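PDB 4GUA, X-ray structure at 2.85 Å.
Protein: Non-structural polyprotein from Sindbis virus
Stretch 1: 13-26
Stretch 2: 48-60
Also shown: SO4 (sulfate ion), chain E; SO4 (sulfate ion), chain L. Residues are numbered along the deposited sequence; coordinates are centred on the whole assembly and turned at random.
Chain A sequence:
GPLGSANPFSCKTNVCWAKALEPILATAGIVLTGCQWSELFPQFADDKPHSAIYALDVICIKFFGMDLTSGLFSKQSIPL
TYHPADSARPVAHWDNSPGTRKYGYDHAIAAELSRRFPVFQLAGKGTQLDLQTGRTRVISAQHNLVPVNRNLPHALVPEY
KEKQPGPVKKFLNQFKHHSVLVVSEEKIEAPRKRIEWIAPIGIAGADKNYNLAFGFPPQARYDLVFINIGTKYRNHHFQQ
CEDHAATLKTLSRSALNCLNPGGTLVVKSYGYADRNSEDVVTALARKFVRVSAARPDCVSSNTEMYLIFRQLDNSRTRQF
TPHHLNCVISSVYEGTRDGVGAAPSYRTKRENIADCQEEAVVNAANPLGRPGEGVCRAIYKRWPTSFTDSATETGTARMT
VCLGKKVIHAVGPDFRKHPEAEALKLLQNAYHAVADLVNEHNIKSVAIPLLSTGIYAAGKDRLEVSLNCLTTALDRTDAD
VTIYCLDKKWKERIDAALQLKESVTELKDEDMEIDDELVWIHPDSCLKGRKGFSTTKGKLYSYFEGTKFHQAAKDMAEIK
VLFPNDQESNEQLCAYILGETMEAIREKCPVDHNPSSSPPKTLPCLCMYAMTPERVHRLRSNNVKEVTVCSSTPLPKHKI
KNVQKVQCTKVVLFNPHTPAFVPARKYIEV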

ATOM      1  N   THR A  13     -25.351 -20.934 -10.948  1.00 63.96           N
ATOM      2  CA  THR A  13     -26.234 -20.062 -10.181  1.00 64.81           C
ATOM      3  C   THR A  13     -25.574 -18.735  -9.773  1.00 60.38           C
ATOM      4  O   THR A  13     -26.284 -17.734  -9.704  1.00 66.68           O
ATOM      5  CB  THR A  13     -26.881 -20.772  -8.931  1.00 53.51           C
ATOM      6  OG1 THR A  13     -25.950 -20.864  -7.851  1.00 61.86           O
ATOM      7  CG2 THR A  13     -27.399 -22.156  -9.295  1.00 48.29           C
ATOM      8  N   ASN A  14     -24.276 -18.681  -9.447  1.00 52.38           N
ATOM      9  CA  ASN A  14     -23.729 -17.342  -9.199  1.00 59.59           C
ATOM     10  C   ASN A  14     -22.657 -16.873 -10.173  1.00 59.90           C
ATOM     11  O   ASN A  14     -21.507 -16.753  -9.796  1.00 62.19           O
ATOM     12  CB  ASN A  14     -23.084 -17.345  -7.819  1.00 56.94           C
ATOM     13  CG  ASN A  14     -23.952 -18.006  -6.785  1.00 53.39           C
ATOM     14  OD1 ASN A  14     -23.748 -19.177  -6.461  1.00 47.09           O
ATOM     15  ND2 ASN A  14     -24.934 -17.274  -6.269  1.00 49.72           N
ATOM     16  N   VAL A  15     -23.039 -16.496 -11.383  1.00 68.77           N
ATOM     17  CA  VAL A  15     -22.084 -15.930 -12.332  1.00 65.27           C
ATOM     18  C   VAL A  15     -22.425 -14.510 -12.784  1.00 68.09           C
ATOM     19  O   VAL A  15     -21.854 -14.013 -13.751  1.00 71.07           O
ATOM     20  CB  VAL A  15     -21.726 -16.898 -13.473  1.00 61.01           C
ATOM     21  CG1 VAL A  15     -21.170 -18.186 -12.870  1.00 50.61           C
ATOM     22  CG2 VAL A  15     -22.915 -17.170 -14.350  1.00 72.45           C
ATOM     23  N   CYS A  16     -23.407 -13.885 -12.145  1.00 64.41           N
ATOM     24  CA  CYS A  16     -23.860 -12.590 -12.620  1.00 61.78           C
ATOM     25  C   CYS A  16     -22.663 -11.676 -12.895  1.00 63.91           C
ATOM     26  O   CYS A  16     -22.705 -10.877 -13.825  1.00 64.98           O
ATOM     27  CB  CYS A  16     -24.847 -11.945 -11.630  1.00 61.89           C
ATOM     28  SG  CYS A  16     -24.261 -11.730  -9.937  1.00 61.70           S
ATOM     29  N   TRP A  17     -21.589 -11.814 -12.120  1.00 57.72           N
ATOM     30  CA  TRP A  17     -20.383 -11.024 -12.367  1.00 60.20           C
ATOM     31  C   TRP A  17     -19.791 -11.258 -13.774  1.00 61.80           C
ATOM     32  O   TRP A  17     -19.400 -10.308 -14.476  1.00 61.08           O
ATOM     33  CB  TRP A  17     -19.322 -11.289 -11.288  1.00 57.55           C
ATOM     34  CG  TRP A  17     -18.999 -12.735 -11.031  1.00 55.85           C
ATOM     35  CD1 TRP A  17     -19.628 -13.574 -10.164  1.00 56.16           C
ATOM     36  CD2 TRP A  17     -17.949 -13.497 -11.632  1.00 62.89           C
ATOM     37  NE1 TRP A  17     -19.042 -14.816 -10.188  1.00 52.38           N
ATOM     38  CE2 TRP A  17     -18.008 -14.796 -11.084  1.00 59.39           C
ATOM     39  CE3 TRP A  17     -16.963 -13.213 -12.582  1.00 63.67           C
ATOM     40  CZ2 TRP A  17     -17.125 -15.803 -11.455  1.00 60.60           C
ATOM     41  CZ3 TRP A  17     -16.085 -14.213 -12.949  1.00 55.26           C
ATOM     42  CH2 TRP A  17     -16.173 -15.493 -12.389  1.00 55.44           C
ATOM     43  N   ALA A  18     -19.752 -12.517 -14.197  1.00 61.23           N
ATOM     44  CA  ALA A  18     -19.289 -12.858 -15.542  1.00 60.80           C
ATOM     45  C   ALA A  18     -20.260 -12.374 -16.622  1.00 60.17           C
ATOM     46  O   ALA A  18     -19.853 -11.738 -17.608  1.00 65.65           O
ATOM     47  CB  ALA A  18     -19.062 -14.362 -15.661  1.00 55.47           C
ATOM     48  N   LYS A  19     -21.543 -12.662 -16.438  1.00 54.41           N
ATOM     49  CA  LYS A  19     -22.550 -12.225 -17.403  1.00 58.00           C
ATOM     50  C   LYS A  19     -22.423 -10.722 -17.604  1.00 57.09           C
ATOM     51  O   LYS A  19     -22.515 -10.222 -18.727  1.00 59.61           O
ATOM     52  CB  LYS A  19     -23.969 -12.566 -16.928  1.00 55.49           C
ATOM     53  CG  LYS A  19     -24.140 -14.002 -16.469  1.00 67.70           C
ATOM     54  CD  LYS A  19     -25.538 -14.278 -15.940  1.00 73.01           C
ATOM     55  CE  LYS A  19     -25.887 -15.761 -16.012  1.00 69.63           C
ATOM     56  NZ  LYS A  19     -26.973 -16.114 -15.060  1.00 70.46           N
ATOM     57  N   ALA A  20     -22.158 -10.015 -16.513  1.00 49.05           N
ATOM     58  CA  ALA A  20     -22.114  -8.563 -16.539  1.00 47.73           C
ATOM     59  C   ALA A  20     -20.918  -8.102 -17.353  1.00 54.36           C
ATOM     60  O   ALA A  20     -20.992  -7.108 -18.074  1.00 56.98           O
ATOM     61  CB  ALA A  20     -22.045  -8.015 -15.134  1.00 44.49           C
ATOM     62  N   LEU A  21     -19.805  -8.812 -17.213  1.00 60.16           N
ATOM     63  CA  LEU A  21     -18.640  -8.527 -18.030  1.00 60.54           C
ATOM     64  C   LEU A  21     -18.823  -8.816 -19.523  1.00 60.47           C
ATOM     65  O   LEU A  21     -18.221  -8.131 -20.352  1.00 60.76           O
ATOM     66  CB  LEU A  21     -17.437  -9.307 -17.513  1.00 60.67           C
ATOM     67  CG  LEU A  21     -16.907  -8.805 -16.175  1.00 61.99           C
ATOM     68  CD1 LEU A  21     -15.599  -9.506 -15.845  1.00 61.55           C
ATOM     69  CD2 LEU A  21     -16.739  -7.279 -16.184  1.00 61.55           C
ATOM     70  N   GLU A  22     -19.621  -9.821 -19.871  1.00 56.87           N
ATOM     71  CA  GLU A  22     -19.703 -10.268 -21.268  1.00 56.37           C
ATOM     72  C   GLU A  22     -19.733  -9.164 -22.344  1.00 63.87           C
ATOM     73  O   GLU A  22     -18.942  -9.210 -23.296  1.00 64.00           O
ATOM     74  CB  GLU A  22     -20.895 -11.200 -21.450  1.00 55.20           C
ATOM     75  CG  GLU A  22     -20.907 -11.908 -22.788  1.00 58.72           C
ATOM     76  CD  GLU A  22     -21.946 -13.006 -22.867  1.00 69.40           C
ATOM     77  OE1 GLU A  22     -23.127 -12.747 -22.545  1.00 77.07           O
ATOM     78  OE2 GLU A  22     -21.579 -14.129 -23.271  1.00 71.72           O
ATOM     79  N   PRO A  23     -20.646  -8.185 -22.222  1.00 63.58           N
ATOM     80  CA  PRO A  23     -20.676  -7.128 -23.241  1.00 60.70           C
ATOM     81  C   PRO A  23     -19.452  -6.205 -23.192  1.00 62.30           C
ATOM     82  O   PRO A  23     -19.063  -5.647 -24.216  1.00 63.01           O
ATOM     83  CB  PRO A  23     -21.965  -6.359 -22.910  1.00 53.64           C
ATOM     84  CG  PRO A  23     -22.194  -6.596 -21.485  1.00 54.76           C
ATOM     85  CD  PRO A  23     -21.711  -8.005 -21.222  1.00 61.82           C
ATOM     86  N   ILE A  24     -18.847  -6.044 -22.022  1.00 64.04           N
ATOM     87  CA  ILE A  24     -17.650  -5.226 -21.919  1.00 61.42           C
ATOM     88  C   ILE A  24     -16.505  -5.921 -22.635  1.00 59.03           C
ATOM     89  O   ILE A  24     -15.749  -5.286 -23.369  1.00 62.11           O
ATOM     90  CB  ILE A  24     -17.278  -4.954 -20.455  1.00 55.91           C
ATOM     91  CG1 ILE A  24     -18.331  -4.037 -19.830  1.00 56.93           C
ATOM     92  CG2 ILE A  24     -15.906  -4.301 -20.357  1.00 45.60           C
ATOM     93  CD1 ILE A  24     -18.242  -3.928 -18.332  1.00 55.96           C
ATOM     94  N   LEU A  25     -16.406  -7.236 -22.465  1.00 53.68           N
ATOM     95  CA  LEU A  25     -15.392  -8.013 -23.170  1.00 57.42           C
ATOM     96  C   LEU A  25     -15.605  -7.950 -24.689  1.00 58.58           C
ATOM     97  O   LEU A  25     -14.652  -7.939 -25.467  1.00 54.50           O
ATOM     98  CB  LEU A  25     -15.410  -9.465 -22.689  1.00 59.48           C
ATOM     99  CG  LEU A  25     -15.148  -9.688 -21.193  1.00 60.29           C
ATOM    100  CD1 LEU A  25     -15.145 -11.170 -20.851  1.00 59.24           C
ATOM    101  CD2 LEU A  25     -13.835  -9.041 -20.773  1.00 56.59           C
ATOM    102  N   ALA A  26     -16.862  -7.890 -25.104  1.00 61.06           N
ATOM    103  CA  ALA A  26     -17.200  -7.843 -26.519  1.00 52.20           C
ATOM    104  C   ALA A  26     -16.578  -6.645 -27.240  1.00 58.81           C
ATOM    105  O   ALA A  26     -16.167  -6.761 -28.392  1.00 58.22           O
ATOM    106  CB  ALA A  26     -18.680  -7.821 -26.675  1.00 45.34           C
ATOM    107  N   LYS A  48     -19.212 -19.765  -7.829  1.00 50.40           N
ATOM    108  CA  LYS A  48     -19.193 -18.970  -6.601  1.00 48.85           C
ATOM    109  C   LYS A  48     -19.308 -17.467  -6.845  1.00 48.17           C
ATOM    110  O   LYS A  48     -18.955 -16.979  -7.914  1.00 54.68           O
ATOM    111  CB  LYS A  48     -17.927 -19.302  -5.805  1.00 47.90           C
ATOM    112  CG  LYS A  48     -17.903 -20.772  -5.407  1.00 55.33           C
ATOM    113  CD  LYS A  48     -16.675 -21.188  -4.644  1.00 61.81           C
ATOM    114  CE  LYS A  48     -16.841 -22.607  -4.093  1.00 73.65           C
ATOM    115  NZ  LYS A  48     -15.828 -22.976  -3.049  1.00 77.30           N
ATOM    116  N   PRO A  49     -19.818 -16.725  -5.852  1.00 55.01           N
ATOM    117  CA  PRO A  49     -19.901 -15.272  -6.020  1.00 57.82           C
ATOM    118  C   PRO A  49     -18.520 -14.652  -6.175  1.00 54.02           C
ATOM    119  O   PRO A  49     -17.545 -15.199  -5.667  1.00 66.62           O
ATOM    120  CB  PRO A  49     -20.574 -14.806  -4.718  1.00 58.02           C
ATOM    121  CG  PRO A  49     -20.302 -15.878  -3.741  1.00 61.57           C
ATOM    122  CD  PRO A  49     -20.314 -17.152  -4.533  1.00 60.95           C
ATOM    123  N   HIS A  50     -18.436 -13.546  -6.900  1.00 53.19           N
ATOM    124  CA  HIS A  50     -17.152 -12.931  -7.199  1.00 52.17           C
ATOM    125  C   HIS A  50     -17.326 -11.469  -7.620  1.00 54.51           C
ATOM    126  O   HIS A  50     -18.425 -11.056  -7.989  1.00 65.49           O
ATOM    127  CB  HIS A  50     -16.460 -13.724  -8.299  1.00 55.29           C
ATOM    128  CG  HIS A  50     -15.008 -13.399  -8.456  1.00 57.88           C
ATOM    129  ND1 HIS A  50     -14.179 -13.154  -7.384  1.00 53.21           N
ATOM    130  CD2 HIS A  50     -14.236 -13.286  -9.562  1.00 57.15           C
ATOM    131  CE1 HIS A  50     -12.962 -12.896  -7.822  1.00 48.65           C
ATOM    132  NE2 HIS A  50     -12.969 -12.972  -9.140  1.00 54.14           N
ATOM    133  N   SER A  51     -16.247 -10.691  -7.567  1.00 50.22           N
ATOM    134  CA  SER A  51     -16.284  -9.293  -8.001  1.00 52.90           C
ATOM    135  C   SER A  51     -16.082  -9.172  -9.500  1.00 49.69           C
ATOM    136  O   SER A  51     -15.047  -9.565 -10.022  1.00 48.97           O
ATOM    137  CB  SER A  51     -15.206  -8.468  -7.299  1.00 57.29           C
ATOM    138  OG  SER A  51     -15.174  -7.143  -7.815  1.00 54.85           O
ATOM    139  N   ALA A  52     -17.058  -8.586 -10.185  1.00 51.29           N
ATOM    140  CA  ALA A  52     -16.960  -8.416 -11.621  1.00 54.14           C
ATOM    141  C   ALA A  52     -15.735  -7.570 -11.967  1.00 58.40           C
ATOM    142  O   ALA A  52     -15.074  -7.810 -12.980  1.00 52.93           O
ATOM    143  CB  ALA A  52     -18.216  -7.768 -12.153  1.00 54.12           C
ATOM    144  N   ILE A  53     -15.418  -6.599 -11.113  1.00 61.18           N
ATOM    145  CA  ILE A  53     -14.298  -5.705 -11.384  1.00 59.84           C
ATOM    146  C   ILE A  53     -12.993  -6.481 -11.295  1.00 62.47           C
ATOM    147  O   ILE A  53     -12.138  -6.368 -12.183  1.00 64.11           O
ATOM    148  CB  ILE A  53     -14.236  -4.507 -10.420  1.00 58.96           C
ATOM    149  CG1 ILE A  53     -15.536  -3.716 -10.451  1.00 70.54           C
ATOM    150  CG2 ILE A  53     -13.133  -3.588 -10.828  1.00 66.18           C
ATOM    151  CD1 ILE A  53     -15.574  -2.550  -9.477  1.00 75.33           C
ATOM    152  N   TYR A  54     -12.827  -7.261 -10.227  1.00 57.90           N
ATOM    153  CA  TYR A  54     -11.625  -8.078 -10.088  1.00 50.62           C
ATOM    154  C   TYR A  54     -11.486  -8.965 -11.315  1.00 52.80           C
ATOM    155  O   TYR A  54     -10.394  -9.090 -11.891  1.00 49.87           O
ATOM    156  CB  TYR A  54     -11.675  -8.956  -8.848  1.00 44.07           C
ATOM    157  CG  TYR A  54     -11.660  -8.219  -7.529  1.00 49.21           C
ATOM    158  CD1 TYR A  54     -11.767  -6.834  -7.471  1.00 49.27           C
ATOM    159  CD2 TYR A  54     -11.538  -8.919  -6.332  1.00 49.55           C
ATOM    160  CE1 TYR A  54     -11.761  -6.167  -6.250  1.00 50.37           C
ATOM    161  CE2 TYR A  54     -11.530  -8.265  -5.115  1.00 53.11           C
ATOM    162  CZ  TYR A  54     -11.647  -6.890  -5.077  1.00 53.00           C
ATOM    163  OH  TYR A  54     -11.638  -6.241  -3.860  1.00 52.63           O
ATOM    164  N   ALA A  55     -12.600  -9.571 -11.719  1.00 45.35           N
ATOM    165  CA  ALA A  55     -12.592 -10.470 -12.868  1.00 49.41           C
ATOM    166  C   ALA A  55     -12.111  -9.739 -14.115  1.00 49.78           C
ATOM    167  O   ALA A  55     -11.348 -10.288 -14.905  1.00 47.05           O
ATOM    168  CB  ALA A  55     -13.973 -11.064 -13.098  1.00 45.64           C
ATOM    169  N   LEU A  56     -12.553  -8.497 -14.279  1.00 54.32           N
ATOM    170  CA  LEU A  56     -12.203  -7.722 -15.459  1.00 54.64           C
ATOM    171  C   LEU A  56     -10.704  -7.445 -15.478  1.00 55.44           C
ATOM    172  O   LEU A  56     -10.077  -7.482 -16.535  1.00 51.92           O
ATOM    173  CB  LEU A  56     -13.001  -6.417 -15.513  1.00 49.29           C
ATOM    174  CG  LEU A  56     -12.704  -5.527 -16.726  1.00 54.92           C
ATOM    175  CD1 LEU A  56     -12.819  -6.294 -18.047  1.00 48.70           C
ATOM    176  CD2 LEU A  56     -13.619  -4.310 -16.737  1.00 61.11           C
ATOM    177  N   ASP A  57     -10.133  -7.166 -14.311  1.00 60.23           N
ATOM    178  CA  ASP A  57      -8.690  -6.944 -14.217  1.00 59.04           C
ATOM    179  C   ASP A  57      -7.947  -8.213 -14.639  1.00 56.48           C
ATOM    180  O   ASP A  57      -6.997  -8.158 -15.418  1.00 57.85           O
ATOM    181  CB  ASP A  57      -8.292  -6.510 -12.797  1.00 56.30           C
ATOM    182  CG  ASP A  57      -6.871  -5.939 -12.721  1.00 67.15           C
ATOM    183  OD1 ASP A  57      -6.619  -4.854 -13.284  1.00 62.94           O
ATOM    184  OD2 ASP A  57      -6.001  -6.570 -12.077  1.00 81.39           O
ATOM    185  N   VAL A  58      -8.398  -9.358 -14.138  1.00 54.58           N
ATOM    186  CA  VAL A  58      -7.782 -10.641 -14.471  1.00 51.71           C
ATOM    187  C   VAL A  58      -7.843 -10.936 -15.971  1.00 54.38           C
ATOM    188  O   VAL A  58      -6.892 -11.457 -16.552  1.00 54.98           O
ATOM    189  CB  VAL A  58      -8.451 -11.802 -13.699  1.00 46.78           C
ATOM    190  CG1 VAL A  58      -8.315 -13.105 -14.470  1.00 46.00           C
ATOM    191  CG2 VAL A  58      -7.852 -11.936 -12.301  1.00 39.37           C
ATOM    192  N   ILE A  59      -8.974 -10.615 -16.591  1.00 57.83           N
ATOM    193  CA  ILE A  59      -9.177 -10.915 -18.001  1.00 56.73           C
ATOM    194  C   ILE A  59      -8.297 -10.016 -18.850  1.00 56.51           C
ATOM    195  O   ILE A  59      -7.754 -10.437 -19.869  1.00 53.88           O
ATOM    196  CB  ILE A  59     -10.647 -10.740 -18.411  1.00 53.71           C
ATOM    197  CG1 ILE A  59     -11.498 -11.803 -17.720  1.00 52.58           C
ATOM    198  CG2 ILE A  59     -10.801 -10.863 -19.923  1.00 52.82           C
ATOM    199  CD1 ILE A  59     -12.942 -11.431 -17.588  1.00 58.29           C
ATOM    200  N   CYS A  60      -8.155  -8.772 -18.417  1.00 56.12           N
ATOM    201  CA  CYS A  60      -7.320  -7.820 -19.120  1.00 51.28           C
ATOM    202  C   CYS A  60      -5.871  -8.318 -19.104  1.00 56.52           C
ATOM    203  O   CYS A  60      -5.210  -8.376 -20.144  1.00 57.26           O
ATOM    204  CB  CYS A  60      -7.430  -6.444 -18.462  1.00 46.26           C
ATOM    205  SG  CYS A  60      -6.538  -5.135 -19.320  1.00 62.22           S
TER
HETATM  206  S   SO4 E1702     -27.998 -14.357 -12.065  1.00113.92           S
HETATM  207  O1  SO4 E1702     -28.484 -13.461 -11.014  1.00105.75           O
HETATM  208  O2  SO4 E1702     -27.879 -13.619 -13.321  1.00114.12           O
HETATM  209  O3  SO4 E1702     -26.689 -14.890 -11.684  1.00120.77           O
HETATM  210  O4  SO4 E1702     -28.931 -15.465 -12.257  1.00109.73           O
HETATM  211  S   SO4 L1709     -17.429  -5.708  -4.367  1.00126.71           S
HETATM  212  O1  SO4 L1709     -18.055  -4.486  -4.876  1.00124.26           O
HETATM  213  O2  SO4 L1709     -18.193  -6.881  -4.790  1.00129.23           O
HETATM  214  O3  SO4 L1709     -16.069  -5.805  -4.898  1.00121.14           O
HETATM  215  O4  SO4 L1709     -17.403  -5.665  -2.906  1.00125.71           O

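The indole of Trp 17 is engaged by the other stretch both in its plane and over a face. At its edge, NE1 donates to the backbone O of Lys 48 (3.1 Å, N-H...O angle 149°), the sole hydrogen bond between the stretches; a second, weak bond from NE1 to Asn 14 O (3.2 Å, 125°) stays within its own segment. Over one face lies His 50: its CB sits 3.4 Å from the centroid of the five-membered ring, 14° off the normal, a CH-pi contact. The imidazole then presents its edge to the six-membered ring, with centroids 5.0 Å apart and planes at 85°. Trp 17 (chi1 51°, p) has 113 Å² covered, the largest share of any residue here.

Between the helices, beyond Trp 17, the side-chain contacts are apolar. The helix axes approach to 9.1 Å and cross at -53°. Small residues permit close packing near the tryptophan: Trp 17 CB lies 3.8 Å from Ala 52 CB, and Trp 17 CE3 3.7 Å from Ala 55 CB. Leu 21 is a knob among Ala 52, Ala 55, Leu 56 and Ile 59, its CD1 reaching Ala 55 CB at 3.6 Å and Ile 59 CD1 at 3.7 Å. One turn on, Leu 25 points sideways from CA to CB, yet its CD2 comes within 3.6 Å of Ile 59 CG2.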